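Local coordinates for protein proteasome chaperone 3 (Saccharomyces cerevisiae, PDB 2Z5B) that pairs with a partner chaperone as a heterodimer that binds proteasome precursors and helps the alpha-ring form during assembly of the 20S proteasome, at residues E5-L10 / E26-A31; T37-I42 / L142-S147. One frame throughout, in Å; residues are numbered along the deposited sequence.

Interaction 1 of 2, residues E5-L10 / E26-A31; sequences EFQTHL and ELYVQA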
ATOM      1  N   GLU B   5       3.675 -10.359   4.896  1.00 30.74           N
ATOM      2  CA  GLU B   5       2.233 -10.450   5.182  1.00 30.84           C
ATOM      3  C   GLU B   5       1.931 -11.186   6.479  1.00 30.33           C
ATOM      4  O   GLU B   5       2.769 -11.945   6.985  1.00 29.08           O
ATOM      5  CB  GLU B   5       1.475 -11.117   4.026  1.00 31.24           C
ATOM      6  CG  GLU B   5       1.556 -12.635   4.052  1.00 32.52           C
ATOM      7  CD  GLU B   5       0.892 -13.308   2.870  1.00 33.19           C
ATOM      8  OE1 GLU B   5      -0.103 -12.779   2.326  1.00 31.36           O
ATOM      9  OE2 GLU B   5       1.366 -14.407   2.501  1.00 37.49           O
ATOM     10  N   PHE B   6       0.721 -10.967   6.992  1.00 30.34           N
ATOM     11  CA  PHE B   6       0.263 -11.566   8.260  1.00 30.44           C
ATOM     12  C   PHE B   6      -1.247 -11.536   8.254  1.00 31.06           C
ATOM     13  O   PHE B   6      -1.861 -10.495   7.978  1.00 30.81           O
ATOM     14  CB  PHE B   6       0.780 -10.770   9.468  1.00 30.00           C
ATOM     15  CG  PHE B   6       0.638 -11.490  10.800  1.00 30.36           C
ATOM     16  CD1 PHE B   6       1.616 -12.387  11.226  1.00 30.06           C
ATOM     17  CD2 PHE B   6      -0.452 -11.243  11.632  1.00 30.71           C
ATOM     18  CE1 PHE B   6       1.497 -13.046  12.460  1.00 31.42           C
ATOM     19  CE2 PHE B   6      -0.577 -11.881  12.877  1.00 30.93           C
ATOM     20  CZ  PHE B   6       0.408 -12.794  13.286  1.00 31.61           C
ATOM     21  N   GLN B   7      -1.840 -12.683   8.558  1.00 32.25           N
ATOM     22  CA  GLN B   7      -3.280 -12.831   8.550  1.00 34.25           C
ATOM     23  C   GLN B   7      -3.716 -13.351   9.908  1.00 35.33           C
ATOM     24  O   GLN B   7      -3.186 -14.351  10.415  1.00 33.95           O
ATOM     25  CB  GLN B   7      -3.725 -13.787   7.432  1.00 35.52           C
ATOM     26  CG  GLN B   7      -5.225 -14.116   7.426  1.00 38.77           C
ATOM     27  CD  GLN B   7      -6.113 -12.966   6.960  1.00 41.54           C
ATOM     28  OE1 GLN B   7      -6.172 -12.651   5.769  1.00 44.92           O
ATOM     29  NE2 GLN B   7      -6.854 -12.368   7.897  1.00 45.36           N
ATOM     30  N   THR B   8      -4.675 -12.652  10.497  1.00 36.41           N
ATOM     31  CA  THR B   8      -5.268 -13.080  11.743  1.00 38.23           C
ATOM     32  C   THR B   8      -6.708 -12.590  11.817  1.00 39.38           C
ATOM     33  O   THR B   8      -7.321 -12.309  10.783  1.00 39.36           O
ATOM     34  CB  THR B   8      -4.414 -12.636  12.972  1.00 38.15           C
ATOM     35  OG1 THR B   8      -5.029 -13.119  14.171  1.00 38.71           O
ATOM     36  CG2 THR B   8      -4.270 -11.117  13.014  1.00 38.57           C
ATOM     37  N   HIS B   9      -7.245 -12.526  13.034  1.00 40.93           N
ATOM     38  CA  HIS B   9      -8.588 -12.030  13.299  1.00 42.99           C
ATOM     39  C   HIS B   9      -8.505 -11.053  14.457  1.00 44.35           C
ATOM     40  O   HIS B   9      -7.696 -11.245  15.359  1.00 44.44           O
ATOM     41  CB  HIS B   9      -9.527 -13.197  13.652  1.00 42.91           C
ATOM     42  CG  HIS B   9      -9.718 -14.174  12.530  1.00 43.36           C
ATOM     43  ND1 HIS B   9      -8.778 -15.128  12.207  1.00 44.26           N
ATOM     44  CD2 HIS B   9     -10.735 -14.332  11.651  1.00 43.03           C
ATOM     45  CE1 HIS B   9      -9.209 -15.836  11.178  1.00 44.93           C
ATOM     46  NE2 HIS B   9     -10.393 -15.373  10.821  1.00 44.71           N
ATOM     47  N   LEU B  10      -9.302  -9.988  14.432  1.00 46.34           N
ATOM     48  CA  LEU B  10      -9.326  -9.072  15.575  1.00 48.69           C
ATOM     49  C   LEU B  10      -9.829  -9.811  16.827  1.00 50.19           C
ATOM     50  O   LEU B  10     -10.710 -10.670  16.722  1.00 50.40           O
ATOM     51  CB  LEU B  10     -10.169  -7.823  15.281  1.00 48.94           C
ATOM     52  CG  LEU B  10      -9.548  -6.708  14.438  1.00 48.38           C
ATOM     53  CD1 LEU B  10     -10.547  -5.579  14.251  1.00 48.96           C
ATOM     54  CD2 LEU B  10      -8.267  -6.176  15.067  1.00 49.16           C
ATOM     55  N   GLU B  26     -11.600 -10.702   9.940  1.00 44.87           N
ATOM     56  CA  GLU B  26     -10.250 -11.032   9.492  1.00 42.76           C
ATOM     57  C   GLU B  26      -9.404  -9.764   9.375  1.00 41.12           C
ATOM     58  O   GLU B  26      -9.824  -8.785   8.749  1.00 41.08           O
ATOM     59  CB  GLU B  26     -10.276 -11.765   8.142  1.00 43.07           C
ATOM     60  CG  GLU B  26     -10.980 -13.132   8.152  1.00 42.89           C
ATOM     61  CD  GLU B  26     -10.933 -13.820   6.805  1.00 43.55           C
ATOM     62  OE1 GLU B  26     -10.357 -13.237   5.856  1.00 44.44           O
ATOM     63  OE2 GLU B  26     -11.469 -14.948   6.687  1.00 44.36           O
ATOM     64  N   LEU B  27      -8.226  -9.775   9.989  1.00 39.09           N
ATOM     65  CA  LEU B  27      -7.279  -8.673   9.822  1.00 37.64           C
ATOM     66  C   LEU B  27      -6.129  -9.162   8.966  1.00 35.83           C
ATOM     67  O   LEU B  27      -5.511 -10.187   9.272  1.00 35.80           O
ATOM     68  CB  LEU B  27      -6.761  -8.128  11.164  1.00 37.60           C
ATOM     69  CG  LEU B  27      -5.927  -6.832  11.079  1.00 38.80           C
ATOM     70  CD1 LEU B  27      -6.820  -5.618  10.869  1.00 40.11           C
ATOM     71  CD2 LEU B  27      -5.029  -6.617  12.302  1.00 38.44           C
ATOM     72  N   TYR B  28      -5.868  -8.442   7.880  1.00 34.49           N
ATOM     73  CA  TYR B  28      -4.795  -8.800   6.949  1.00 32.55           C
ATOM     74  C   TYR B  28      -3.835  -7.644   6.748  1.00 31.29           C
ATOM     75  O   TYR B  28      -4.237  -6.530   6.396  1.00 30.25           O
ATOM     76  CB  TYR B  28      -5.347  -9.262   5.600  1.00 33.25           C
ATOM     77  CG  TYR B  28      -4.254  -9.619   4.613  1.00 33.45           C
ATOM     78  CD1 TYR B  28      -3.523 -10.806   4.746  1.00 33.71           C
ATOM     79  CD2 TYR B  28      -3.937  -8.760   3.554  1.00 33.26           C
ATOM     80  CE1 TYR B  28      -2.504 -11.126   3.842  1.00 31.72           C
ATOM     81  CE2 TYR B  28      -2.931  -9.071   2.657  1.00 32.79           C
ATOM     82  CZ  TYR B  28      -2.217 -10.248   2.815  1.00 33.81           C
ATOM     83  OH  TYR B  28      -1.216 -10.557   1.932  1.00 33.99           O
ATOM     84  N   VAL B  29      -2.564  -7.914   7.018  1.00 29.36           N
ATOM     85  CA  VAL B  29      -1.534  -6.917   6.858  1.00 28.69           C
ATOM     86  C   VAL B  29      -0.576  -7.410   5.791  1.00 27.93           C
ATOM     87  O   VAL B  29      -0.263  -8.616   5.715  1.00 25.68           O
ATOM     88  CB  VAL B  29      -0.837  -6.624   8.181  1.00 29.57           C
ATOM     89  CG1 VAL B  29       0.179  -5.559   8.011  1.00 31.02           C
ATOM     90  CG2 VAL B  29      -1.883  -6.158   9.234  1.00 30.76           C
ATOM     91  N   GLN B  30      -0.153  -6.484   4.934  1.00 26.93           N
ATOM     92  CA  GLN B  30       0.871  -6.791   3.926  1.00 26.00           C
ATOM     93  C   GLN B  30       1.718  -5.552   3.698  1.00 25.81           C
ATOM     94  O   GLN B  30       1.234  -4.400   3.820  1.00 25.18           O
ATOM     95  CB  GLN B  30       0.242  -7.296   2.623  1.00 26.10           C
ATOM     96  CG  GLN B  30       1.263  -7.758   1.530  1.00 25.75           C
ATOM     97  CD  GLN B  30       1.872  -6.606   0.743  1.00 26.65           C
ATOM     98  OE1 GLN B  30       1.348  -5.488   0.745  1.00 26.14           O
ATOM     99  NE2 GLN B  30       2.984  -6.869   0.071  1.00 28.26           N
ATOM    100  N   ALA B  31       2.996  -5.771   3.417  1.00 24.70           N
ATOM    101  CA  ALA B  31       3.903  -4.666   3.188  1.00 24.95           C
ATOM    102  C   ALA B  31       4.898  -4.977   2.086  1.00 26.00           C
ATOM    103  O   ALA B  31       5.471  -6.087   2.021  1.00 25.54           O
ATOM    104  CB  ALA B  31       4.622  -4.291   4.461  1.00 25.17           C
TER
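Phe-6 and Thr-8 face Val-29 and Leu-27 as hydrogen-bonded pairs of an antiparallel strand pair, the N-to-C directions of 5-9 and 26-31 lying 162° apart, with four backbone bonds between them. Phe-6 O takes Val-29 N at 2.8 Å, and Thr-8 O receives Leu-27 N from above its carbonyl plane. That same Thr-8 oxygen accepts a second proton from Gln-7 NE2 at 2.9 Å, in its carbonyl plane and on a lone pair, so two donors grip it. The Gln-7 chain bends at chi2 (72°), turning CD toward 26-31. The side chains of Gln-7 and Tyr-28 cross at about a right angle, yet amide and ring planes are only 27° apart, with Gln-7 OE1 3.4 Å from Tyr-28 CD1. An alanine in place of Gln-7 would probably leave Thr-8 O with Leu-27 N as its one donor here and open a gap beside Tyr-28 CB and CD1. At the ring edge, in plane, Glu-5 OE1 accepts from Tyr-28 OH, although the position of that hydroxyl is less certain. His-9 and Glu-26 run side by side, NE2 of the imidazole 3.5 Å from Glu-26 CG; Glu-26 OE1 is bonded to the backbone of Leu-5 of the Protein YPL144W chain. Past the strand end Leu-10 CD2 meets Leu-27 CD2 at 4.3 Å. Strand 3-9 is the outermost strand of this chain's sheet here: helix 162-176 packs on Phe-6, Thr-8 and Val-29, the partner chain covers Gln-7 and Tyr-28, and strand 38-44 flanks 26-33 on its far side.

Interaction 2 of 2, residues T37-I42 / L142-S147; sequences TILLQI and LISMSS
Ile-42 and Met-145 lie side by side and point the same way from neighbouring parallel strands, and their terminal methyl groups touch closely: Ile-42 CD1 is 3.4 Å from Met-145 CE, tighter than usual for two carbons. Met-145 holds CG between its backbone N and carbonyl carbon (chi1 60°), and the thioether then bends at chi3, which carries CE in against Ile-42. Ile-42 CG1 is anti to the carbonyl carbon, and beyond it the same CD1 also meets Ile-143 CG2 at 4.0 Å, again with the two side chains alongside each other. Leu-40 adds CD2 against Ile-143 CG1 more loosely, at 4.4 Å. On the opposite face Leu-39 and Leu-142 cross obliquely, CD1 of Leu-39 resting 3.9 Å from Leu-142 CB. Between the two faces five backbone bonds alternate between the strands, whose directions differ by 17°. Leu-40 spans Leu-142 and Ser-144, giving its N to Leu-142 O at 2.9 Å and accepting Ser-144 N on its own O. Ile-42 likewise donates to Ser-144 O and accepts from Ser-146 N at 3.0 Å. Helix 109-124 packs on Leu-40 and Ile-42, whereas the chain of Protein YPL144W approaches Leu-39 and Leu-142; its Tyr-62 bonds Ser-144 OG, and Gln-41 is bonded both to Arg-43 and to that chain. The chemistry is therefore divided by face: side chains meet across the strands through apolar contacts alone on the face carrying Leu-40 and Ile-42, which helix 109-124 covers, while the face carrying Gln-41 and Ser-144 combines leucine packing with buried polar groups whose partners come from both this chain and the chain of Protein YPL144W.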
ATOM      1  N   THR B  37      10.206   4.340   0.249  1.00 35.47           N
ATOM      2  CA  THR B  37       9.017   4.240   1.076  1.00 34.82           C
ATOM      3  C   THR B  37       8.706   2.779   1.386  1.00 33.34           C
ATOM      4  O   THR B  37       9.269   1.865   0.789  1.00 32.93           O
ATOM      5  CB  THR B  37       7.809   4.939   0.373  1.00 35.34           C
ATOM      6  OG1 THR B  37       6.720   5.086   1.292  1.00 38.43           O
ATOM      7  CG2 THR B  37       7.337   4.119  -0.814  1.00 36.51           C
ATOM      8  N   ILE B  38       7.833   2.568   2.352  1.00 31.79           N
ATOM      9  CA  ILE B  38       7.232   1.268   2.548  1.00 30.37           C
ATOM     10  C   ILE B  38       5.754   1.444   2.256  1.00 29.06           C
ATOM     11  O   ILE B  38       5.166   2.470   2.623  1.00 28.59           O
ATOM     12  CB  ILE B  38       7.501   0.714   3.967  1.00 30.96           C
ATOM     13  CG1 ILE B  38       8.979   0.258   4.056  1.00 32.80           C
ATOM     14  CG2 ILE B  38       6.573  -0.453   4.275  1.00 30.27           C
ATOM     15  CD1 ILE B  38       9.564   0.269   5.417  1.00 34.97           C
ATOM     16  N   LEU B  39       5.170   0.481   1.546  1.00 27.16           N
ATOM     17  CA  LEU B  39       3.734   0.513   1.295  1.00 26.21           C
ATOM     18  C   LEU B  39       3.083  -0.556   2.150  1.00 26.03           C
ATOM     19  O   LEU B  39       3.292  -1.746   1.912  1.00 26.72           O
ATOM     20  CB  LEU B  39       3.416   0.305  -0.194  1.00 25.49           C
ATOM     21  CG  LEU B  39       1.936   0.177  -0.621  1.00 25.73           C
ATOM     22  CD1 LEU B  39       1.165   1.449  -0.261  1.00 24.59           C
ATOM     23  CD2 LEU B  39       1.852  -0.081  -2.106  1.00 26.59           C
ATOM     24  N   LEU B  40       2.296  -0.123   3.139  1.00 25.60           N
ATOM     25  CA  LEU B  40       1.631  -1.011   4.087  1.00 25.10           C
ATOM     26  C   LEU B  40       0.133  -1.075   3.848  1.00 25.51           C
ATOM     27  O   LEU B  40      -0.528  -0.024   3.726  1.00 25.67           O
ATOM     28  CB  LEU B  40       1.898  -0.546   5.539  1.00 24.91           C
ATOM     29  CG  LEU B  40       1.226  -1.335   6.668  1.00 24.32           C
ATOM     30  CD1 LEU B  40       1.805  -2.746   6.750  1.00 23.37           C
ATOM     31  CD2 LEU B  40       1.434  -0.598   7.996  1.00 24.88           C
ATOM     32  N   GLN B  41      -0.402  -2.299   3.773  1.00 24.62           N
ATOM     33  CA  GLN B  41      -1.846  -2.526   3.698  1.00 25.25           C
ATOM     34  C   GLN B  41      -2.327  -3.031   5.037  1.00 26.47           C
ATOM     35  O   GLN B  41      -1.705  -3.925   5.626  1.00 25.46           O
ATOM     36  CB  GLN B  41      -2.210  -3.596   2.667  1.00 25.30           C
ATOM     37  CG  GLN B  41      -1.999  -3.209   1.218  1.00 25.24           C
ATOM     38  CD  GLN B  41      -2.453  -4.307   0.313  1.00 24.18           C
ATOM     39  OE1 GLN B  41      -3.645  -4.409  -0.009  1.00 26.65           O
ATOM     40  NE2 GLN B  41      -1.524  -5.143  -0.107  1.00 23.60           N
ATOM     41  N   ILE B  42      -3.428  -2.463   5.524  1.00 26.77           N
ATOM     42  CA  ILE B  42      -4.131  -3.047   6.682  1.00 27.76           C
ATOM     43  C   ILE B  42      -5.605  -3.226   6.357  1.00 28.06           C
ATOM     44  O   ILE B  42      -6.380  -2.266   6.387  1.00 28.79           O
ATOM     45  CB  ILE B  42      -3.989  -2.220   7.972  1.00 27.03           C
ATOM     46  CG1 ILE B  42      -2.538  -1.736   8.162  1.00 28.42           C
ATOM     47  CG2 ILE B  42      -4.432  -3.069   9.163  1.00 28.22           C
ATOM     48  CD1 ILE B  42      -2.359  -0.705   9.254  1.00 28.80           C
ATOM     49  N   LEU B 142       3.629   4.873   3.298  1.00 34.65           N
ATOM     50  CA  LEU B 142       2.306   4.986   2.709  1.00 33.50           C
ATOM     51  C   LEU B 142       1.439   3.873   3.298  1.00 32.31           C
ATOM     52  O   LEU B 142       1.808   2.691   3.228  1.00 31.02           O
ATOM     53  CB  LEU B 142       2.452   4.868   1.179  1.00 33.67           C
ATOM     54  CG  LEU B 142       1.537   5.515   0.137  1.00 35.80           C
ATOM     55  CD1 LEU B 142       1.070   6.898   0.508  1.00 35.09           C
ATOM     56  CD2 LEU B 142       2.270   5.557  -1.209  1.00 34.22           C
ATOM     57  N   ILE B 143       0.328   4.251   3.933  1.00 30.79           N
ATOM     58  CA  ILE B 143      -0.545   3.282   4.610  1.00 30.22           C
ATOM     59  C   ILE B 143      -1.929   3.291   3.994  1.00 29.70           C
ATOM     60  O   ILE B 143      -2.622   4.306   4.016  1.00 29.75           O
ATOM     61  CB  ILE B 143      -0.664   3.509   6.164  1.00 29.85           C
ATOM     62  CG1 ILE B 143       0.726   3.544   6.809  1.00 30.53           C
ATOM     63  CG2 ILE B 143      -1.530   2.400   6.800  1.00 30.24           C
ATOM     64  CD1 ILE B 143       0.762   4.023   8.287  1.00 31.44           C
ATOM     65  N   SER B 144      -2.326   2.161   3.433  1.00 29.81           N
ATOM     66  CA  SER B 144      -3.693   1.992   2.966  1.00 30.09           C
ATOM     67  C   SER B 144      -4.398   1.071   3.942  1.00 31.26           C
ATOM     68  O   SER B 144      -3.903  -0.018   4.240  1.00 30.33           O
ATOM     69  CB  SER B 144      -3.729   1.412   1.551  1.00 30.11           C
ATOM     70  OG  SER B 144      -3.151   2.302   0.610  1.00 29.23           O
ATOM     71  N   MET B 145      -5.546   1.500   4.447  1.00 32.18           N
ATOM     72  CA  MET B 145      -6.232   0.724   5.471  1.00 35.79           C
ATOM     73  C   MET B 145      -7.751   0.871   5.456  1.00 35.44           C
ATOM     74  O   MET B 145      -8.279   1.778   4.817  1.00 34.95           O
ATOM     75  CB  MET B 145      -5.660   1.057   6.864  1.00 34.85           C
ATOM     76  CG  MET B 145      -5.772   2.522   7.304  1.00 37.80           C
ATOM     77  SD  MET B 145      -4.917   2.799   8.897  1.00 40.75           S
ATOM     78  CE  MET B 145      -5.154   1.223   9.675  1.00 41.11           C
ATOM     79  N   SER B 146      -8.432  -0.034   6.155  1.00 36.31           N
ATOM     80  CA  SER B 146      -9.874   0.087   6.407  1.00 37.84           C
ATOM     81  C   SER B 146     -10.107   1.021   7.593  1.00 38.79           C
ATOM     82  O   SER B 146      -9.628   0.754   8.697  1.00 38.63           O
ATOM     83  CB  SER B 146     -10.477  -1.282   6.718  1.00 38.01           C
ATOM     84  OG  SER B 146     -11.791  -1.169   7.263  1.00 40.62           O
ATOM     85  N   SER B 147     -10.853   2.104   7.361  1.00 40.24           N
ATOM     86  CA  SER B 147     -11.267   3.019   8.424  1.00 41.67           C
ATOM     87  C   SER B 147     -12.159   2.336   9.474  1.00 42.96           C
ATOM     88  O   SER B 147     -12.329   2.842  10.586  1.00 43.30           O
ATOM     89  CB  SER B 147     -12.022   4.206   7.818  1.00 42.11           C
ATOM     90  OG  SER B 147     -13.166   3.757   7.116  1.00 41.48           O
TER

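Overall arrangement
Both contacts belong to one mixed sheet and are consecutive across it: strand 26-33 of interaction 1 borders strand 38-44 of interaction 2, with Gln-30 O 2.7 Å from Gln-41 N, a probable hydrogen bond, and Val-29 CG1 3.5 Å from Leu-40 CD1. Their centres are about 12 Å apart. Interaction 2 is wholly buried near the middle of the chain and joins segments distant in sequence through a parallel pairing; interaction 1, antiparallel and only partly buried, joins two early strands at the sheet's margin. Accordingly, polar and aromatic groups fill much of 5-10/26-31, whereas aliphatic side chains dominate 37-42/142-147. Each turns one face toward the partner chaperone and the other toward a helix, 162-176 or 109-124.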